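Local atomic coordinates of AT27789p (Drosophila melanogaster, PDB entry 5UZN), a protein that probably binds RNA, including mRNA, as the fly homologue of hnRNP F/H, and is represented here by its third quasi-RNA recognition motif (qRRM3). Residues 13-18 against 79-84; 35-40 against 56-61. One frame throughout, in Å; residues are numbered along the deposited sequence.

Both contacts belong to the one antiparallel sheet of this qRRM, whose strands run in the order 38-43, 52-57, 11-16, 80-86. Contact 1 pairs the edge strand 80-86 with 11-16; contact 2 pairs the other edge strand, 38-43, with 52-57, and along the chain it is nested inside the loop closed by contact 1. Their centres lie about 13 Å apart, yet they touch: Ile13 CD1 is 3.4 Å from Phe57 CE1 on the helix-covered face of the sheet, and Tyr83 OH is 3.3 Å from Tyr60 CD1. On the other face Asp54, of strand 52-57, links the two: it is hydrogen-bonded to His14 and forms a long, weak ion pair with Arg40.

Contact 1 of 2, residues 13-18 against 79-84; sequences IHMRGL and IELFYD
Phe82, opposite His14, sets its ring against the Arg16 chain on one face of the strand pair: CE1 is 3.6 Å from Arg16 CD, with guanidinium and ring planes 72° apart, while His14 O sits at the ring edge. Arg16 NH1 reaches the His14 ring in plane, giving NE2 a weak hydrogen bond of 3.3 Å. Beyond Phe82, Asp84 OD2 approaches His14 CB at 3.4 Å. On the other face Leu81 CD2 touches both Ile13 CG2 and Met15 CG, each at 3.8 Å. Ile79 CG2, anti to the backbone N, turns to Met15 CE at 3.9 Å, while Ile79 CD1 comes to 3.5 Å from Gly17 O and 4.1 Å from Leu18 CD1. An alanine at Ile79 would probably open a gap beside Met15 CE and Leu18 CD1. Four backbone bonds, two each for His14–Phe82 and Arg16–Glu80, fix this register. In the second shell, Asp54 is hydrogen-bonded to His14 ND1 and probably helps fix the imidazole, while Val27, Phe30 and Phe31 of helix 24-31 pack against Met15. This is the pairing of the first and last strands of an RRM fold, with one face on the helices and the other bearing His14, Arg16 and Phe82.

Contact 2 of 2, residues 35-40 against 56-61; sequences RPANVR and YFDTYE
Pro36 runs alongside Phe57 and sets CB over one face of its phenyl ring. Pro36 CB makes a CH-pi contact 4.2 Å from the ring centroid and 19° off its normal, displaced toward the rim; CD packs at 3.8 Å from Phe57 CE2. The ring is further enclosed by Phe31 of helix 24-31, which meets it edge-to-face, and by Ala66 of helix 60-68.

Tyr56 and Arg40 are arranged differently. The arginine chain passes the rim of the phenol, with CG in the ring plane at 3.7 Å from Tyr56 CE2. The bend at chi3 (-50°) brings NE near Tyr56 OH. The guanidinium plane is 70° from that of the ring, and NH1 comes to 3.4 Å from Tyr56 OH. Asp54 gives that guanidinium a long, weak ion pair. At the ring's base Asn38 O also lies near the phenol edge, while its main role is to accept a bond from Tyr56 N (2.9 Å).

Tyr56 O is shared by two successive amides, Ala37 N at 2.7 Å and Asn38 N at 3.4 Å, both weak bonds. Ala37 CB points toward the opposite segment and rests against Asp58 OD1. Farther out, a water donates to Arg35 O and accepts from Asp58 N, bridging the loops where the strands part.

Two residues, Ala37 and Asn38, facing the single Tyr56 make a classic beta bulge. It lies where the second RRM strand pairs with the third, with Pro36 and Phe57 turned into the helix-covered core and Tyr56 and Arg40 on the other sheet face.

Contact 1 of 2, residues 13-18 against 79-84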
ATOM      1  N   ILE A  13       3.490  -5.264  -1.107  1.00 24.40           N
ATOM      2  CA  ILE A  13       2.042  -5.436  -1.059  1.00 16.52           C
ATOM      3  C   ILE A  13       1.444  -4.511  -2.107  1.00 22.05           C
ATOM      4  O   ILE A  13       1.588  -3.284  -2.010  1.00 18.72           O
ATOM      5  CB  ILE A  13       1.479  -5.112   0.326  1.00 19.06           C
ATOM      6  CG1 ILE A  13       2.017  -6.080   1.381  1.00 18.93           C
ATOM      7  CG2 ILE A  13      -0.042  -5.158   0.303  1.00 17.71           C
ATOM      8  CD1 ILE A  13       1.388  -5.809   2.741  1.00 14.08           C
ATOM      9  N   HIS A  14       0.811  -5.098  -3.123  1.00 18.67           N
ATOM     10  CA  HIS A  14       0.128  -4.346  -4.160  1.00 13.49           C
ATOM     11  C   HIS A  14      -1.291  -4.089  -3.690  1.00 20.56           C
ATOM     12  O   HIS A  14      -1.905  -4.947  -3.057  1.00 17.59           O
ATOM     13  CB  HIS A  14       0.140  -5.112  -5.494  1.00 18.69           C
ATOM     14  CG  HIS A  14      -0.539  -4.376  -6.604  1.00 20.23           C
ATOM     15  ND1 HIS A  14      -0.096  -3.152  -7.061  1.00 22.83           N
ATOM     16  CD2 HIS A  14      -1.657  -4.666  -7.319  1.00 23.21           C
ATOM     17  CE1 HIS A  14      -0.906  -2.722  -8.019  1.00 29.60           C
ATOM     18  NE2 HIS A  14      -1.860  -3.619  -8.193  1.00 21.15           N
ATOM     19  N   MET A  15      -1.788  -2.878  -3.937  1.00 18.32           N
ATOM     20  CA  MET A  15      -3.052  -2.430  -3.368  1.00 18.61           C
ATOM     21  C   MET A  15      -3.979  -2.002  -4.490  1.00 12.19           C
ATOM     22  O   MET A  15      -3.564  -1.289  -5.395  1.00 17.70           O
ATOM     23  CB  MET A  15      -2.842  -1.267  -2.374  1.00 15.88           C
ATOM     24  CG  MET A  15      -1.719  -1.478  -1.366  1.00 16.85           C
ATOM     25  SD  MET A  15      -1.295  -0.009  -0.414  1.00 17.97           S
ATOM     26  CE  MET A  15      -2.731   0.071   0.670  1.00 15.07           C
ATOM     27  N   ARG A  16      -5.230  -2.441  -4.447  1.00 13.31           N
ATOM     28  CA  ARG A  16      -6.230  -1.958  -5.385  1.00 13.55           C
ATOM     29  C   ARG A  16      -7.414  -1.342  -4.651  1.00 22.43           C
ATOM     30  O   ARG A  16      -7.672  -1.648  -3.481  1.00 18.00           O
ATOM     31  CB  ARG A  16      -6.704  -3.083  -6.307  1.00 19.71           C
ATOM     32  CG  ARG A  16      -5.573  -3.665  -7.140  1.00 21.85           C
ATOM     33  CD  ARG A  16      -6.059  -4.759  -8.065  1.00 19.78           C
ATOM     34  NE  ARG A  16      -6.587  -4.222  -9.304  1.00 42.01           N
ATOM     35  CZ  ARG A  16      -5.807  -3.827 -10.305  1.00 34.60           C
ATOM     36  NH1 ARG A  16      -4.476  -3.917 -10.181  1.00 33.65           N
ATOM     37  NH2 ARG A  16      -6.348  -3.369 -11.424  1.00 40.89           N
ATOM     38  N   GLY A  17      -8.127  -0.462  -5.349  1.00 19.19           N
ATOM     39  CA  GLY A  17      -9.310   0.160  -4.786  1.00 21.51           C
ATOM     40  C   GLY A  17      -9.079   1.438  -4.015  1.00 29.06           C
ATOM     41  O   GLY A  17      -9.975   1.860  -3.281  1.00 22.40           O
ATOM     42  N   LEU A  18      -7.914   2.065  -4.144  1.00 16.87           N
ATOM     43  CA  LEU A  18      -7.686   3.307  -3.414  1.00 16.88           C
ATOM     44  C   LEU A  18      -8.585   4.391  -3.988  1.00 21.42           C
ATOM     45  O   LEU A  18      -8.817   4.406  -5.201  1.00 21.19           O
ATOM     46  CB  LEU A  18      -6.229   3.780  -3.534  1.00 17.50           C
ATOM     47  CG  LEU A  18      -5.147   3.242  -2.611  1.00 16.91           C
ATOM     48  CD1 LEU A  18      -4.918   1.777  -2.888  1.00 16.39           C
ATOM     49  CD2 LEU A  18      -3.871   4.067  -2.807  1.00 18.40           C
ATOM     50  N   ILE A  79      -9.968  -1.729   0.594  1.00 19.99           N
ATOM     51  CA  ILE A  79      -8.720  -1.904  -0.150  1.00 19.16           C
ATOM     52  C   ILE A  79      -8.460  -3.394  -0.335  1.00 17.24           C
ATOM     53  O   ILE A  79      -8.586  -4.172   0.617  1.00 17.08           O
ATOM     54  CB  ILE A  79      -7.550  -1.245   0.603  1.00 21.22           C
ATOM     55  CG1 ILE A  79      -7.826   0.247   0.854  1.00 28.15           C
ATOM     56  CG2 ILE A  79      -6.223  -1.515  -0.103  1.00 19.71           C
ATOM     57  CD1 ILE A  79      -8.137   1.036  -0.407  1.00 27.57           C
ATOM     58  N   GLU A  80      -8.078  -3.802  -1.547  1.00 19.77           N
ATOM     59  CA  GLU A  80      -7.629  -5.172  -1.780  1.00 18.23           C
ATOM     60  C   GLU A  80      -6.113  -5.243  -1.720  1.00 20.25           C
ATOM     61  O   GLU A  80      -5.435  -4.508  -2.449  1.00 21.75           O
ATOM     62  CB  GLU A  80      -8.071  -5.675  -3.146  1.00 20.22           C
ATOM     63  CG  GLU A  80      -9.527  -5.947  -3.332  1.00 32.79           C
ATOM     64  CD  GLU A  80      -9.731  -6.594  -4.671  1.00 34.81           C
ATOM     65  OE1 GLU A  80      -9.727  -7.842  -4.714  1.00 39.19           O
ATOM     66  OE2 GLU A  80      -9.812  -5.852  -5.684  1.00 34.13           O
ATOM     67  N   LEU A  81      -5.586  -6.148  -0.900  1.00 20.51           N
ATOM     68  CA  LEU A  81      -4.151  -6.321  -0.730  1.00 16.38           C
ATOM     69  C   LEU A  81      -3.703  -7.603  -1.423  1.00 19.36           C
ATOM     70  O   LEU A  81      -4.383  -8.625  -1.342  1.00 19.57           O
ATOM     71  CB  LEU A  81      -3.774  -6.383   0.751  1.00 21.92           C
ATOM     72  CG  LEU A  81      -4.170  -5.133   1.538  1.00 25.56           C
ATOM     73  CD1 LEU A  81      -3.668  -5.257   2.969  1.00 29.18           C
ATOM     74  CD2 LEU A  81      -3.605  -3.890   0.855  1.00 18.64           C
ATOM     75  N   PHE A  82      -2.560  -7.532  -2.102  1.00 12.24           N
ATOM     76  CA  PHE A  82      -1.948  -8.663  -2.793  1.00 15.53           C
ATOM     77  C   PHE A  82      -0.475  -8.687  -2.443  1.00 24.66           C
ATOM     78  O   PHE A  82       0.235  -7.710  -2.703  1.00 18.69           O
ATOM     79  CB  PHE A  82      -2.112  -8.558  -4.310  1.00 20.37           C
ATOM     80  CG  PHE A  82      -3.522  -8.385  -4.752  1.00 20.07           C
ATOM     81  CD1 PHE A  82      -4.079  -7.118  -4.858  1.00 23.82           C
ATOM     82  CD2 PHE A  82      -4.298  -9.498  -5.063  1.00 24.32           C
ATOM     83  CE1 PHE A  82      -5.387  -6.969  -5.266  1.00 24.41           C
ATOM     84  CE2 PHE A  82      -5.606  -9.346  -5.464  1.00 27.94           C
ATOM     85  CZ  PHE A  82      -6.141  -8.084  -5.574  1.00 18.25           C
ATOM     86  N   TYR A  83      -0.021  -9.789  -1.853  1.00 17.59           N
ATOM     87  CA  TYR A  83       1.385  -9.936  -1.508  1.00 18.33           C
ATOM     88  C   TYR A  83       2.158 -10.340  -2.744  1.00 23.84           C
ATOM     89  O   TYR A  83       1.998 -11.465  -3.229  1.00 20.43           O
ATOM     90  CB  TYR A  83       1.574 -10.966  -0.404  1.00 15.93           C
ATOM     91  CG  TYR A  83       3.049 -11.102  -0.070  1.00 20.03           C
ATOM     92  CD1 TYR A  83       3.771 -10.000   0.330  1.00 19.26           C
ATOM     93  CD2 TYR A  83       3.716 -12.313  -0.196  1.00 23.19           C
ATOM     94  CE1 TYR A  83       5.109 -10.087   0.619  1.00 18.94           C
ATOM     95  CE2 TYR A  83       5.072 -12.416   0.104  1.00 17.95           C
ATOM     96  CZ  TYR A  83       5.754 -11.298   0.505  1.00 18.37           C
ATOM     97  OH  TYR A  83       7.087 -11.351   0.811  1.00 23.99           O
ATOM     98  N   ASP A  84       2.993  -9.436  -3.263  1.00 14.91           N
ATOM     99  CA  ASP A  84       3.729  -9.713  -4.490  1.00 17.55           C
ATOM    100  C   ASP A  84       5.143 -10.214  -4.230  1.00 29.02           C
ATOM    101  O   ASP A  84       5.905 -10.395  -5.180  1.00 27.26           O
ATOM    102  CB  ASP A  84       3.765  -8.465  -5.380  1.00 19.75           C
ATOM    103  CG  ASP A  84       2.428  -8.192  -6.071  1.00 24.55           C
ATOM    104  OD1 ASP A  84       1.436  -8.926  -5.832  1.00 31.17           O
ATOM    105  OD2 ASP A  84       2.361  -7.226  -6.847  1.00 25.61           O
TER

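Contact 2 of 2, residues 35-40 against 56-61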
ATOM      1  N   ARG A  35       5.173   0.133   9.472  1.00 28.98           N
ATOM      2  CA  ARG A  35       5.745   1.128   8.601  1.00 24.89           C
ATOM      3  C   ARG A  35       6.453   0.707   7.370  1.00 23.51           C
ATOM      4  O   ARG A  35       7.544   0.276   7.406  1.00 23.99           O
ATOM      5  CB  ARG A  35       6.765   1.927   9.398  1.00 54.67           C
ATOM      6  CG  ARG A  35       6.546   3.409   9.521  1.00 49.11           C
ATOM      7  CD  ARG A  35       6.965   3.933  10.900  1.00 51.76           C
ATOM      8  NE  ARG A  35       8.116   3.283  11.545  1.00 63.36           N
ATOM      9  CZ  ARG A  35       8.059   2.650  12.701  1.00 59.50           C
ATOM     10  NH1 ARG A  35       6.921   2.566  13.349  1.00 63.02           N
ATOM     11  NH2 ARG A  35       9.131   2.086  13.211  1.00 56.26           N
ATOM     12  N   PRO A  36       5.806   0.840   6.259  1.00 22.17           N
ATOM     13  CA  PRO A  36       6.492   0.585   4.985  1.00 23.70           C
ATOM     14  C   PRO A  36       7.696   1.502   4.831  1.00 27.62           C
ATOM     15  O   PRO A  36       7.704   2.646   5.292  1.00 23.78           O
ATOM     16  CB  PRO A  36       5.419   0.871   3.916  1.00 17.67           C
ATOM     17  CG  PRO A  36       4.370   1.589   4.595  1.00 32.37           C
ATOM     18  CD  PRO A  36       4.390   1.186   6.041  1.00 22.34           C
ATOM     19  N   ALA A  37       8.749   0.965   4.223  1.00 20.72           N
ATOM     20  CA  ALA A  37       9.905   1.790   3.910  1.00 25.19           C
ATOM     21  C   ALA A  37       9.522   2.888   2.934  1.00 33.55           C
ATOM     22  O   ALA A  37       9.923   4.043   3.100  1.00 31.35           O
ATOM     23  CB  ALA A  37      11.020   0.926   3.327  1.00 23.16           C
ATOM     24  N   ASN A  38       8.710   2.550   1.936  1.00 20.24           N
ATOM     25  CA  ASN A  38       8.296   3.489   0.906  1.00 24.36           C
ATOM     26  C   ASN A  38       6.946   3.046   0.364  1.00 30.78           C
ATOM     27  O   ASN A  38       6.542   1.891   0.521  1.00 23.97           O
ATOM     28  CB  ASN A  38       9.310   3.567  -0.234  1.00 32.11           C
ATOM     29  CG  ASN A  38      10.551   4.346   0.141  1.00 45.17           C
ATOM     30  OD1 ASN A  38      10.466   5.476   0.634  1.00 44.38           O
ATOM     31  ND2 ASN A  38      11.715   3.748  -0.089  1.00 44.21           N
ATOM     32  N   VAL A  39       6.266   3.991  -0.283  1.00 26.86           N
ATOM     33  CA  VAL A  39       4.950   3.814  -0.887  1.00 19.77           C
ATOM     34  C   VAL A  39       4.988   4.473  -2.250  1.00 18.76           C
ATOM     35  O   VAL A  39       5.526   5.573  -2.395  1.00 18.89           O
ATOM     36  CB  VAL A  39       3.817   4.464  -0.062  1.00 14.15           C
ATOM     37  CG1 VAL A  39       2.515   4.452  -0.889  1.00 21.27           C
ATOM     38  CG2 VAL A  39       3.644   3.750   1.265  1.00 16.27           C
ATOM     39  N   ARG A  40       4.434   3.811  -3.188  1.00 17.90           N
ATOM     40  CA  ARG A  40       4.299   4.379  -4.589  1.00 19.46           C
ATOM     41  C   ARG A  40       2.777   4.290  -5.155  1.00 21.36           C
ATOM     42  O   ARG A  40       2.103   3.250  -5.383  1.00 21.73           O
ATOM     43  CB  ARG A  40       5.144   3.595  -5.591  1.00 25.34           C
ATOM     44  CG  ARG A  40       6.620   3.518  -5.273  1.00 29.90           C
ATOM     45  CD  ARG A  40       7.412   3.210  -6.544  1.00 26.89           C
ATOM     46  NE  ARG A  40       6.872   2.066  -7.276  1.00 32.99           N
ATOM     47  CZ  ARG A  40       7.308   1.675  -8.468  1.00 35.98           C
ATOM     48  NH1 ARG A  40       6.754   0.624  -9.062  1.00 25.56           N
ATOM     49  NH2 ARG A  40       8.293   2.341  -9.071  1.00 24.08           N
ATOM     50  N   TYR A  56       6.143  -0.972   0.115  1.00 22.86           N
ATOM     51  CA  TYR A  56       7.407  -1.714   0.180  1.00 21.85           C
ATOM     52  C   TYR A  56       7.864  -1.783   1.627  1.00 17.25           C
ATOM     53  O   TYR A  56       8.162  -0.749   2.233  1.00 21.82           O
ATOM     54  CB  TYR A  56       8.492  -1.055  -0.683  1.00 23.06           C
ATOM     55  CG  TYR A  56       8.156  -1.046  -2.159  1.00 26.81           C
ATOM     56  CD1 TYR A  56       8.360  -2.177  -2.923  1.00 33.31           C
ATOM     57  CD2 TYR A  56       7.633   0.087  -2.787  1.00 32.24           C
ATOM     58  CE1 TYR A  56       8.056  -2.211  -4.263  1.00 37.21           C
ATOM     59  CE2 TYR A  56       7.322   0.060  -4.154  1.00 27.49           C
ATOM     60  CZ  TYR A  56       7.546  -1.097  -4.880  1.00 35.43           C
ATOM     61  OH  TYR A  56       7.263  -1.190  -6.226  1.00 35.04           O
ATOM     62  N   PHE A  57       7.907  -2.988   2.180  1.00 17.48           N
ATOM     63  CA  PHE A  57       8.264  -3.189   3.577  1.00 18.92           C
ATOM     64  C   PHE A  57       9.696  -3.684   3.691  1.00 24.91           C
ATOM     65  O   PHE A  57      10.232  -4.318   2.776  1.00 25.96           O
ATOM     66  CB  PHE A  57       7.304  -4.175   4.254  1.00 23.98           C
ATOM     67  CG  PHE A  57       5.884  -3.686   4.275  1.00 21.63           C
ATOM     68  CD1 PHE A  57       5.079  -3.851   3.171  1.00 19.73           C
ATOM     69  CD2 PHE A  57       5.374  -3.012   5.390  1.00 19.55           C
ATOM     70  CE1 PHE A  57       3.753  -3.370   3.171  1.00 19.98           C
ATOM     71  CE2 PHE A  57       4.077  -2.542   5.399  1.00 21.53           C
ATOM     72  CZ  PHE A  57       3.263  -2.720   4.282  1.00 16.60           C
ATOM     73  N   ASP A  58      10.299  -3.385   4.846  1.00 31.14           N
ATOM     74  CA  ASP A  58      11.707  -3.682   5.078  1.00 30.76           C
ATOM     75  C   ASP A  58      11.952  -5.183   5.198  1.00 25.23           C
ATOM     76  O   ASP A  58      12.954  -5.686   4.685  1.00 34.15           O
ATOM     77  CB  ASP A  58      12.190  -2.945   6.341  1.00 27.33           C
ATOM     78  CG  ASP A  58      12.364  -1.448   6.119  1.00 25.09           C
ATOM     79  OD1 ASP A  58      12.934  -1.073   5.078  1.00 40.02           O
ATOM     80  OD2 ASP A  58      11.937  -0.649   6.984  1.00 41.02           O
ATOM     81  N   THR A  59      11.053  -5.913   5.860  1.00 32.36           N
ATOM     82  CA  THR A  59      11.224  -7.344   6.105  1.00 30.55           C
ATOM     83  C   THR A  59       9.994  -8.132   5.671  1.00 23.44           C
ATOM     84  O   THR A  59       8.892  -7.586   5.532  1.00 21.65           O
ATOM     85  CB  THR A  59      11.458  -7.649   7.588  1.00 22.37           C
ATOM     86  OG1 THR A  59      10.307  -7.224   8.336  1.00 28.90           O
ATOM     87  CG2 THR A  59      12.701  -6.931   8.099  1.00 35.27           C
ATOM     88  N   TYR A  60      10.201  -9.444   5.471  1.00 26.68           N
ATOM     89  CA  TYR A  60       9.079 -10.358   5.244  1.00 22.37           C
ATOM     90  C   TYR A  60       8.087 -10.285   6.390  1.00 22.88           C
ATOM     91  O   TYR A  60       6.877 -10.139   6.174  1.00 25.70           O
ATOM     92  CB  TYR A  60       9.582 -11.800   5.073  1.00 20.38           C
ATOM     93  CG  TYR A  60       8.482 -12.868   4.846  1.00 26.93           C
ATOM     94  CD1 TYR A  60       7.716 -12.870   3.689  1.00 27.81           C
ATOM     95  CD2 TYR A  60       8.245 -13.882   5.777  1.00 29.48           C
ATOM     96  CE1 TYR A  60       6.724 -13.830   3.467  1.00 25.68           C
ATOM     97  CE2 TYR A  60       7.251 -14.867   5.553  1.00 21.88           C
ATOM     98  CZ  TYR A  60       6.507 -14.834   4.379  1.00 28.80           C
ATOM     99  OH  TYR A  60       5.517 -15.784   4.133  1.00 17.14           O
ATOM    100  N   GLU A  61       8.585 -10.320   7.621  1.00 33.15           N
ATOM    101  CA  GLU A  61       7.690 -10.276   8.772  1.00 23.06           C
ATOM    102  C   GLU A  61       6.788  -9.050   8.731  1.00 26.45           C
ATOM    103  O   GLU A  61       5.578  -9.150   8.971  1.00 23.29           O
ATOM    104  CB  GLU A  61       8.515 -10.290  10.053  1.00 32.72           C
ATOM    105  CG  GLU A  61       7.695 -10.261  11.292  1.00 28.28           C
ATOM    106  CD  GLU A  61       8.555 -10.146  12.528  1.00 41.49           C
ATOM    107  OE1 GLU A  61       9.794  -9.982  12.399  1.00 38.37           O
ATOM    108  OE2 GLU A  61       7.980 -10.224  13.624  1.00 38.95           O
TER
HETATM  109  O   HOH W   1       8.337  -2.245   6.748  1.00 24.95           O